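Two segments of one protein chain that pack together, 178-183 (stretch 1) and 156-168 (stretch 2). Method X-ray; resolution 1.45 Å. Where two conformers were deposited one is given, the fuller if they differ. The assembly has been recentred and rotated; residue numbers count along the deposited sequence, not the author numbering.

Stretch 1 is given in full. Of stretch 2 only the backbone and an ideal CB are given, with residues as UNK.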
# COMPACT_ATOMS: atom_id res chain seq x y z
N GLY A 178 18.64 9.14 3.21
CA GLY A 178 18.96 10.55 3.11
C GLY A 178 17.89 11.24 2.29
O GLY A 178 17.02 10.59 1.68
N TRP A 179 17.97 12.55 2.30
CA TRP A 179 17.02 13.44 1.61
C TRP A 179 17.66 14.09 0.41
O TRP A 179 18.84 14.52 0.46
CB TRP A 179 16.53 14.57 2.57
CG TRP A 179 15.75 15.67 1.88
CD1 TRP A 179 14.57 15.54 1.23
CD2 TRP A 179 16.08 17.06 1.82
NE1 TRP A 179 14.15 16.74 0.76
CE2 TRP A 179 15.06 17.70 1.09
CE3 TRP A 179 17.16 17.82 2.28
CZ2 TRP A 179 15.05 19.07 0.83
CZ3 TRP A 179 17.16 19.20 2.02
CH2 TRP A 179 16.11 19.81 1.29
N CYS A 180 16.89 14.16 -0.68
CA CYS A 180 17.28 14.89 -1.88
C CYS A 180 16.15 15.88 -2.21
O CYS A 180 15.00 15.47 -2.38
CB CYS A 180 17.51 13.90 -3.03
SG CYS A 180 17.95 14.70 -4.55
N ASP A 181 16.45 17.19 -2.23
CA ASP A 181 15.46 18.18 -2.65
C ASP A 181 15.04 17.89 -4.09
O ASP A 181 15.87 17.93 -5.00
CB ASP A 181 16.06 19.59 -2.54
CG ASP A 181 15.04 20.69 -2.69
OD1 ASP A 181 13.93 20.47 -3.21
OD2 ASP A 181 15.37 21.82 -2.30
N ILE A 182 13.74 17.66 -4.31
CA ILE A 182 13.25 17.37 -5.64
C ILE A 182 13.52 18.50 -6.61
O ILE A 182 13.72 18.25 -7.81
CB ILE A 182 11.73 17.02 -5.58
CG1 ILE A 182 11.24 16.32 -6.86
CG2 ILE A 182 10.84 18.25 -5.22
CD1 ILE A 182 9.80 15.78 -6.72
N GLY A 183 13.59 19.72 -6.07
CA GLY A 183 13.81 20.91 -6.88
C GLY A 183 15.26 21.34 -6.98
O GLY A 183 15.56 22.39 -7.57
N UNK A 156 13.05 11.79 -2.06
CA UNK A 156 13.10 12.90 -3.02
C UNK A 156 11.84 13.69 -2.82
O UNK A 156 10.75 13.25 -3.18
CB UNK A 156 13.23 12.42 -4.47
N UNK A 157 11.98 14.84 -2.20
CA UNK A 157 10.80 15.60 -1.81
C UNK A 157 11.19 17.06 -1.61
O UNK A 157 12.37 17.41 -1.50
CB UNK A 157 10.17 15.02 -0.54
N UNK A 158 10.18 17.91 -1.53
CA UNK A 158 10.40 19.34 -1.35
C UNK A 158 10.60 19.75 0.10
O UNK A 158 11.37 20.68 0.40
CB UNK A 158 9.22 20.12 -1.93
N UNK A 159 9.88 19.09 1.01
CA UNK A 159 9.87 19.53 2.41
C UNK A 159 10.89 18.74 3.21
O UNK A 159 10.76 17.56 3.40
CB UNK A 159 8.48 19.37 3.02
N UNK A 160 11.96 19.41 3.63
CA UNK A 160 13.03 18.72 4.34
C UNK A 160 12.58 18.16 5.69
O UNK A 160 13.04 17.11 6.11
CB UNK A 160 14.21 19.67 4.55
N UNK A 161 11.64 18.82 6.33
CA UNK A 161 11.13 18.36 7.62
C UNK A 161 10.38 17.05 7.50
O UNK A 161 10.65 16.08 8.23
CB UNK A 161 10.22 19.42 8.24
N UNK A 162 9.46 16.97 6.54
CA UNK A 162 8.71 15.71 6.33
C UNK A 162 9.65 14.64 5.82
O UNK A 162 9.56 13.48 6.18
CB UNK A 162 7.55 15.91 5.35
N UNK A 163 10.60 15.04 5.00
CA UNK A 163 11.54 14.04 4.52
C UNK A 163 12.40 13.46 5.64
O UNK A 163 12.72 12.27 5.63
CB UNK A 163 12.44 14.65 3.44
N UNK A 164 12.79 14.28 6.61
CA UNK A 164 13.73 13.81 7.63
C UNK A 164 13.09 12.72 8.48
O UNK A 164 13.74 11.78 8.93
CB UNK A 164 14.19 14.97 8.52
N UNK A 165 11.78 12.83 8.67
CA UNK A 165 11.13 11.77 9.42
C UNK A 165 11.09 10.44 8.65
O UNK A 165 11.17 9.37 9.25
CB UNK A 165 9.71 12.20 9.79
N UNK A 166 11.04 10.50 7.32
CA UNK A 166 11.12 9.28 6.51
C UNK A 166 12.52 8.74 6.43
O UNK A 166 12.72 7.52 6.37
CB UNK A 166 10.60 9.54 5.10
N UNK A 167 13.51 9.64 6.46
CA UNK A 167 14.91 9.21 6.53
C UNK A 167 15.15 8.47 7.84
O UNK A 167 15.79 7.41 7.85
CB UNK A 167 15.86 10.40 6.41
N UNK A 168 14.62 9.00 8.95
CA UNK A 168 14.75 8.33 10.24
C UNK A 168 14.15 6.94 10.18
O UNK A 168 14.69 5.98 10.71
CB UNK A 168 14.08 9.15 11.35

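Position 156 lies on a strand that runs parallel to 178-181, paired with Cys180, and its CB leaves the sheet on the same face as the Cys180 side chain, 5.0 Å from Ile182 CB. An apolar, preferably beta-branched residue suits an extended backbone beside such neighbours. It is Val156: CG1 lies 3.7 Å from Ile182 CG1, and CG2 lies 4.1 Å from Cys180 CB.

At 157 the backbone does the binding: its N donates to Cys180 O (3.1 Å), and its O accepts both from Ile182 N (3.1 Å) and from the indole, Trp179 NE1 (3.0 Å). The CB points away from stretch 1, 4.5 Å from Trp179 NE1, so a small residue can sit beside the ring, although stretch 1 alone does not exclude a larger one. The residue is Ala157.

The strand has ended by 158. The CB of 158 lies 4.1 Å from Ile182 CG2 but the direction is away overall, so carbon at the base suits the contact and stretch 1 leaves the rest of the side chain free, long or short, polar or not. Arg158 places its CB against that methyl, while its carbonyl and the Asp181 carboxylate share a water, which donates to Arg158 O (2.7 Å) and Asp181 OD2 (2.9 Å).

Position 159 directly precedes a helix and points away, so Asp, Asn, Ser or Thr would suit it as a cap. Asp159 accepts from the backbone of 162, OD2 to N, at 2.9 Å.

At 160, in the first turn, CB stands 3.8 Å from Trp179 CH2, over the indole. Any residue with a methylene there could cover the ring, and a longer one could extend over it. Glu160 puts its CB 3.8 Å from the centroid of the Trp179 six-membered ring, nearly along the normal, a CH-pi contact, and its CD 3.3 Å from Trp179 CZ3.

Positions 161 and 162 do not touch stretch 1, so it sets no preference; they are Gly161 and Lys162.

Position 163 points toward stretch 1, and its CB is only 3.2 Å from Trp179 CD1. This tight spacing calls for a small side chain, and Ala163 meets the indole with its single methyl.

Position 164 points sideways without contact; Ser164 turns back to its own helix, OG donating to Gly161 O at 2.8 Å. Positions 165 and 166 are out of reach, as Arg165 and Leu166.

At 167 CB again points toward the strand, 4.4 Å from Gly178 N. A modest apolar side chain fits: Val167 CG2 reaches Gly178 C at 3.5 Å and Trp179 CB at 4.4 Å. Position 168, out of reach, is Asp168.

Stretch 2, residues 156-168: VARDEGKASRLVD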
# COMPACT_ATOMS: atom_id res chain seq x y z
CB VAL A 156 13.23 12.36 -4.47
CG1 VAL A 156 13.16 13.47 -5.48
CG2 VAL A 156 14.52 11.51 -4.63
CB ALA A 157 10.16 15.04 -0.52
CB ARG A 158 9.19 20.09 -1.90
CG ARG A 158 9.30 21.59 -1.78
CD ARG A 158 8.13 22.29 -2.49
NE ARG A 158 8.14 22.00 -3.92
CZ ARG A 158 7.30 21.18 -4.55
NH1 ARG A 158 6.29 20.60 -3.89
NH2 ARG A 158 7.47 20.95 -5.85
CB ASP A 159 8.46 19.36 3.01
CG ASP A 159 8.33 20.08 4.32
OD1 ASP A 159 7.99 21.29 4.31
OD2 ASP A 159 8.63 19.43 5.36
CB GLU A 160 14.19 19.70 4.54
CG GLU A 160 15.42 19.09 5.24
CD GLU A 160 16.66 20.00 5.20
OE1 GLU A 160 16.56 21.19 4.77
OE2 GLU A 160 17.75 19.51 5.59
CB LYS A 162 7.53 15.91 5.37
CG LYS A 162 6.44 16.80 6.04
CD LYS A 162 5.16 16.77 5.24
CE LYS A 162 4.33 15.53 5.63
NZ LYS A 162 3.08 15.32 4.82
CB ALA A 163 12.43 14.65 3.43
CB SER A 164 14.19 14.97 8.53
OG SER A 164 13.15 15.42 9.39
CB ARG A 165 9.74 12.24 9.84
CG ARG A 165 9.88 13.38 10.86
CD ARG A 165 8.56 13.80 11.44
NE ARG A 165 7.81 14.59 10.48
CZ ARG A 165 7.90 15.91 10.38
NH1 ARG A 165 8.70 16.58 11.19
NH2 ARG A 165 7.17 16.55 9.48
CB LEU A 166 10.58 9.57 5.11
CG LEU A 166 9.07 9.87 5.09
CD1 LEU A 166 8.64 10.60 3.80
CD2 LEU A 166 8.23 8.61 5.32
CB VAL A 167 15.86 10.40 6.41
CG1 VAL A 167 17.29 9.98 6.74
CG2 VAL A 167 15.75 11.02 4.99
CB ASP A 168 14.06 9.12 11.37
CG ASP A 168 14.74 10.46 11.70
OD1 ASP A 168 15.92 10.63 11.32
OD2 ASP A 168 14.11 11.32 12.39
O HOH W 1 12.97 22.52 -0.77
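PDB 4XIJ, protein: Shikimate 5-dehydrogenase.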